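Local coordinates for glutaredoxin (Populus tremula x Populus tremuloides, PDB 2E7P), which binds a glutathione-ligated [2Fe-2S] cluster and probably reduces low-molecular-weight disulfides and proteins with glutathione, as a glutaredoxin of the CPYC subfamily, at residues D7-S19 with D57-T69. Sequence-based numbering, arbitrary orientation.
Sequences DAALKKAKELASS and DGSQLQSALAHWT. With GSH (glutathione), chain H.
With CG swung opposite the backbone nitrogen (chi1 166°), Trp68 carries its indole across to helix 7-18, where Lys14, its CG beside its own backbone N and the chain extended beyond, runs along one ring face. Lys14 CG stands 3.5 Å from the centroid of the six-membered ring and 5° off its normal, a CH-pi contact; Lys14 NZ ends 4.3 Å from the five-membered centroid, a cation-pi pair. Thr69 CG2 lies over the rim of the opposite face, and Ala17 CB meets the edge at CH2, 3.8 Å away. Trp68 is a knob among Leu10, Ala13, Lys14 and Ala17. In this thioredoxin fold both helices pack beside the central sheet, where Ala17 and Leu65 touch Phe25 and Phe78; the helix axes approach to 8.4 Å and cross at -80°. At the crossing Ala9, Ala13 and Ala64 meet, and Ala64 CB lies 3.8 Å from Leu10 CA. A second knob, Leu61, enters among Ala9, Lys12, Ala13 and Leu16, its CD1 3.5 Å from Ala9 O. Beyond it, extended Lys12 forms a salt bridge, NZ to Asp57 OD2 at 2.8 Å, from above the carboxylate plane, while a water links NZ to Asp57 OD1. On helix 58-69, Gln62 NE2 donates nearly straight to glutathione O32 (2.7 Å).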
loop_
_atom_site.group_PDB
_atom_site.type_symbol
_atom_site.label_atom_id
_atom_site.label_comp_id
_atom_site.label_asym_id
_atom_site.label_seq_id
_atom_site.Cartn_x
_atom_site.Cartn_y
_atom_site.Cartn_z
ATOM N N ASP C 7 20.800 19.285 0.824
ATOM C CA ASP C 7 21.978 18.657 0.217
ATOM C C ASP C 7 22.314 17.350 0.922
ATOM O O ASP C 7 22.736 16.389 0.284
ATOM C CB ASP C 7 23.200 19.583 0.309
ATOM C CG ASP C 7 23.050 20.863 -0.518
ATOM O OD1 ASP C 7 21.914 21.219 -0.888
ATOM O OD2 ASP C 7 24.083 21.525 -0.779
ATOM N N ALA C 8 22.139 17.357 2.243
ATOM C CA ALA C 8 22.386 16.213 3.106
ATOM C C ALA C 8 21.465 15.043 2.761
ATOM O O ALA C 8 21.939 13.912 2.594
ATOM C CB ALA C 8 22.209 16.609 4.570
ATOM N N ALA C 9 20.160 15.326 2.669
ATOM C CA ALA C 9 19.140 14.310 2.358
ATOM C C ALA C 9 19.322 13.747 0.954
ATOM O O ALA C 9 19.193 12.549 0.738
ATOM C CB ALA C 9 17.761 14.892 2.512
ATOM N N LEU C 10 19.631 14.620 0.005
ATOM C CA LEU C 10 19.887 14.195 -1.348
ATOM C C LEU C 10 21.123 13.296 -1.386
ATOM O O LEU C 10 21.132 12.253 -2.062
ATOM C CB LEU C 10 20.080 15.401 -2.264
ATOM C CG LEU C 10 20.422 15.048 -3.719
ATOM C CD1 LEU C 10 19.309 14.204 -4.376
ATOM C CD2 LEU C 10 20.670 16.319 -4.495
ATOM N N LYS C 11 22.157 13.710 -0.651
ATOM C CA LYS C 11 23.394 12.950 -0.513
ATOM C C LYS C 11 23.097 11.554 0.022
ATOM O O LYS C 11 23.551 10.569 -0.551
ATOM C CB LYS C 11 24.379 13.671 0.427
ATOM C CG LYS C 11 25.753 13.013 0.482
ATOM C CD LYS C 11 26.766 13.876 1.195
ATOM C CE LYS C 11 28.131 13.735 0.521
ATOM N NZ LYS C 11 28.889 12.572 1.063
ATOM N N LYS C 12 22.325 11.504 1.113
ATOM C CA LYS C 12 21.958 10.259 1.777
ATOM C C LYS C 12 21.111 9.346 0.852
ATOM O O LYS C 12 21.406 8.148 0.728
ATOM C CB LYS C 12 21.249 10.555 3.100
ATOM C CG LYS C 12 20.903 9.336 3.891
ATOM C CD LYS C 12 20.098 9.722 5.099
ATOM C CE LYS C 12 20.142 8.665 6.166
ATOM N NZ LYS C 12 19.912 9.295 7.496
ATOM N N ALA C 13 20.117 9.914 0.164
ATOM C CA ALA C 13 19.321 9.134 -0.816
ATOM C C ALA C 13 20.177 8.512 -1.926
ATOM O O ALA C 13 20.036 7.330 -2.261
ATOM C CB ALA C 13 18.176 9.991 -1.421
ATOM N N LYS C 14 21.064 9.305 -2.513
ATOM C CA LYS C 14 21.935 8.790 -3.570
ATOM C C LYS C 14 22.822 7.622 -3.114
ATOM O O LYS C 14 23.039 6.673 -3.864
ATOM C CB LYS C 14 22.763 9.911 -4.189
ATOM C CG LYS C 14 21.946 10.826 -5.109
ATOM C CD LYS C 14 22.844 11.709 -5.966
ATOM C CE LYS C 14 22.097 12.937 -6.482
ATOM N NZ LYS C 14 22.790 13.466 -7.692
ATOM N N GLU C 15 23.311 7.708 -1.878
ATOM C CA GLU C 15 24.139 6.672 -1.296
ATOM C C GLU C 15 23.328 5.397 -1.121
ATOM O O GLU C 15 23.748 4.321 -1.547
ATOM C CB GLU C 15 24.649 7.105 0.072
ATOM C CG GLU C 15 25.778 8.136 0.048
ATOM C CD GLU C 15 26.282 8.447 1.451
ATOM O OE1 GLU C 15 26.898 7.523 2.064
ATOM O OE2 GLU C 15 26.057 9.597 1.937
ATOM N N LEU C 16 22.186 5.528 -0.456
ATOM C CA LEU C 16 21.246 4.428 -0.280
ATOM C C LEU C 16 20.945 3.743 -1.603
ATOM O O LEU C 16 21.019 2.532 -1.687
ATOM C CB LEU C 16 19.954 4.907 0.383
ATOM C CG LEU C 16 20.088 5.234 1.860
ATOM C CD1 LEU C 16 18.792 5.866 2.379
ATOM C CD2 LEU C 16 20.490 4.002 2.728
ATOM N N ALA C 17 20.672 4.537 -2.635
ATOM C CA ALA C 17 20.250 4.020 -3.954
ATOM C C ALA C 17 21.290 3.133 -4.651
ATOM O O ALA C 17 20.941 2.245 -5.463
ATOM C CB ALA C 17 19.865 5.170 -4.856
ATOM N N SER C 18 22.563 3.393 -4.339
ATOM C CA SER C 18 23.678 2.611 -4.886
ATOM C C SER C 18 24.252 1.654 -3.852
ATOM O O SER C 18 25.213 0.951 -4.142
ATOM C CB SER C 18 24.777 3.538 -5.387
ATOM O OG SER C 18 24.367 4.174 -6.578
ATOM N N SER C 19 23.656 1.611 -2.663
ATOM C CA SER C 19 24.205 0.820 -1.544
ATOM C C SER C 19 24.112 -0.722 -1.651
ATOM O O SER C 19 24.687 -1.429 -0.842
ATOM C CB SER C 19 23.623 1.300 -0.215
ATOM O OG SER C 19 22.260 0.923 -0.024
ATOM N N ASP C 57 14.086 10.517 9.030
ATOM C CA ASP C 57 14.236 11.417 7.891
ATOM C C ASP C 57 13.563 10.869 6.597
ATOM O O ASP C 57 13.902 11.278 5.484
ATOM C CB ASP C 57 15.723 11.666 7.659
ATOM C CG ASP C 57 16.460 10.398 7.360
ATOM O OD1 ASP C 57 15.962 9.325 7.789
ATOM O OD2 ASP C 57 17.509 10.473 6.693
ATOM N N GLY C 58 12.606 9.950 6.761
ATOM C CA GLY C 58 11.942 9.308 5.610
ATOM C C GLY C 58 11.334 10.309 4.656
ATOM O O GLY C 58 11.504 10.222 3.453
ATOM N N SER C 59 10.648 11.283 5.231
ATOM C CA SER C 59 9.992 12.365 4.512
ATOM C C SER C 59 10.997 13.091 3.617
ATOM O O SER C 59 10.769 13.296 2.430
ATOM C CB SER C 59 9.453 13.348 5.560
ATOM O OG SER C 59 8.134 13.715 5.257
ATOM N N GLN C 60 12.122 13.481 4.210
ATOM C CA GLN C 60 13.145 14.255 3.500
ATOM C C GLN C 60 13.825 13.428 2.408
ATOM O O GLN C 60 14.152 13.951 1.339
ATOM C CB GLN C 60 14.193 14.794 4.491
ATOM C CG GLN C 60 13.628 15.730 5.558
ATOM C CD GLN C 60 13.186 15.003 6.830
ATOM O OE1 GLN C 60 12.330 14.103 6.804
ATOM N NE2 GLN C 60 13.767 15.406 7.960
ATOM N N LEU C 61 14.049 12.141 2.697
ATOM C CA LEU C 61 14.589 11.203 1.716
ATOM C C LEU C 61 13.675 11.050 0.520
ATOM O O LEU C 61 14.145 11.021 -0.620
ATOM C CB LEU C 61 14.801 9.850 2.362
ATOM C CG LEU C 61 16.201 9.310 2.659
ATOM C CD1 LEU C 61 17.311 10.353 2.789
ATOM C CD2 LEU C 61 16.172 8.336 3.862
ATOM N N GLN C 62 12.370 10.979 0.787
ATOM C CA GLN C 62 11.355 10.861 -0.257
ATOM C C GLN C 62 11.296 12.079 -1.165
ATOM O O GLN C 62 11.271 11.927 -2.380
ATOM C CB GLN C 62 9.976 10.598 0.330
ATOM C CG GLN C 62 8.951 10.058 -0.738
ATOM C CD GLN C 62 7.751 9.403 -0.093
ATOM O OE1 GLN C 62 7.815 9.015 1.059
ATOM N NE2 GLN C 62 6.650 9.261 -0.837
ATOM N N SER C 63 11.297 13.289 -0.590
ATOM C CA SER C 63 11.296 14.487 -1.430
ATOM C C SER C 63 12.623 14.663 -2.181
ATOM O O SER C 63 12.623 15.052 -3.350
ATOM C CB SER C 63 10.829 15.753 -0.672
ATOM O OG SER C 63 11.746 16.099 0.324
ATOM N N ALA C 64 13.746 14.295 -1.552
ATOM C CA ALA C 64 15.027 14.185 -2.277
ATOM C C ALA C 64 14.889 13.232 -3.462
ATOM O O ALA C 64 15.454 13.476 -4.535
ATOM C CB ALA C 64 16.156 13.685 -1.344
ATOM N N LEU C 65 14.192 12.114 -3.273
ATOM C CA LEU C 65 14.036 11.184 -4.376
ATOM C C LEU C 65 13.132 11.790 -5.454
ATOM O O LEU C 65 13.383 11.599 -6.645
ATOM C CB LEU C 65 13.486 9.819 -3.911
ATOM C CG LEU C 65 14.500 8.873 -3.243
ATOM C CD1 LEU C 65 13.723 7.797 -2.450
ATOM C CD2 LEU C 65 15.388 8.225 -4.305
ATOM N N ALA C 66 12.112 12.525 -5.028
ATOM C CA ALA C 66 11.240 13.241 -5.950
ATOM C C ALA C 66 12.031 14.229 -6.807
ATOM O O ALA C 66 11.992 14.166 -8.045
ATOM C CB ALA C 66 10.122 13.915 -5.213
ATOM N N HIS C 67 12.796 15.099 -6.149
ATOM C CA HIS C 67 13.604 16.090 -6.878
ATOM C C HIS C 67 14.597 15.416 -7.827
ATOM O O HIS C 67 14.825 15.856 -8.958
ATOM C CB HIS C 67 14.375 16.961 -5.894
ATOM C CG HIS C 67 13.565 18.062 -5.291
ATOM N ND1 HIS C 67 13.030 19.088 -6.041
ATOM C CD2 HIS C 67 13.217 18.313 -4.003
ATOM C CE1 HIS C 67 12.383 19.923 -5.243
ATOM N NE2 HIS C 67 12.497 19.488 -4.000
ATOM N N TRP C 68 15.189 14.324 -7.379
ATOM C CA TRP C 68 16.278 13.755 -8.152
ATOM C C TRP C 68 15.787 12.902 -9.324
ATOM O O TRP C 68 16.282 13.038 -10.468
ATOM C CB TRP C 68 17.243 13.026 -7.199
ATOM C CG TRP C 68 18.256 12.106 -7.820
ATOM C CD1 TRP C 68 19.005 12.341 -8.933
ATOM C CD2 TRP C 68 18.686 10.845 -7.303
ATOM N NE1 TRP C 68 19.829 11.267 -9.183
ATOM C CE2 TRP C 68 19.665 10.345 -8.184
ATOM C CE3 TRP C 68 18.327 10.081 -6.172
ATOM C CZ2 TRP C 68 20.309 9.097 -7.983
ATOM C CZ3 TRP C 68 18.925 8.821 -5.986
ATOM C CH2 TRP C 68 19.902 8.342 -6.889
ATOM N N THR C 69 14.804 12.033 -9.050
ATOM C CA THR C 69 14.426 10.985 -9.989
ATOM C C THR C 69 13.149 11.320 -10.749
ATOM O O THR C 69 12.798 10.660 -11.758
ATOM C CB THR C 69 14.230 9.638 -9.229
ATOM O OG1 THR C 69 13.066 9.689 -8.394
ATOM C CG2 THR C 69 15.450 9.326 -8.348
HETATM N N1 GSH H . 2.513 4.247 -10.735
HETATM C CA1 GSH H . 3.219 4.128 -9.456
HETATM C C1 GSH H . 3.972 2.829 -9.462
HETATM O O11 GSH H . 4.876 2.570 -8.616
HETATM O O12 GSH H . 3.668 2.029 -10.375
HETATM C CB1 GSH H . 2.214 4.257 -8.299
HETATM C CG1 GSH H . 2.887 4.287 -6.908
HETATM C CD1 GSH H . 1.969 4.838 -5.849
HETATM O OE1 GSH H . 0.866 5.287 -6.122
HETATM N N2 GSH H . 2.459 4.887 -4.616
HETATM C CA2 GSH H . 1.676 5.443 -3.505
HETATM C C2 GSH H . 2.561 6.429 -2.772
HETATM O O2 GSH H . 3.806 6.363 -2.806
HETATM C CB2 GSH H . 1.226 4.291 -2.550
HETATM S SG2 GSH H . 0.211 2.814 -2.981
HETATM N N3 GSH H . 1.974 7.400 -2.068
HETATM C CA3 GSH H . 2.743 8.351 -1.315
HETATM C C3 GSH H . 3.390 7.607 -0.152
HETATM O O31 GSH H . 2.864 6.584 0.352
HETATM O O32 GSH H . 4.452 8.062 0.294
HETATM O O HOH W 1 17.936 7.223 7.950
#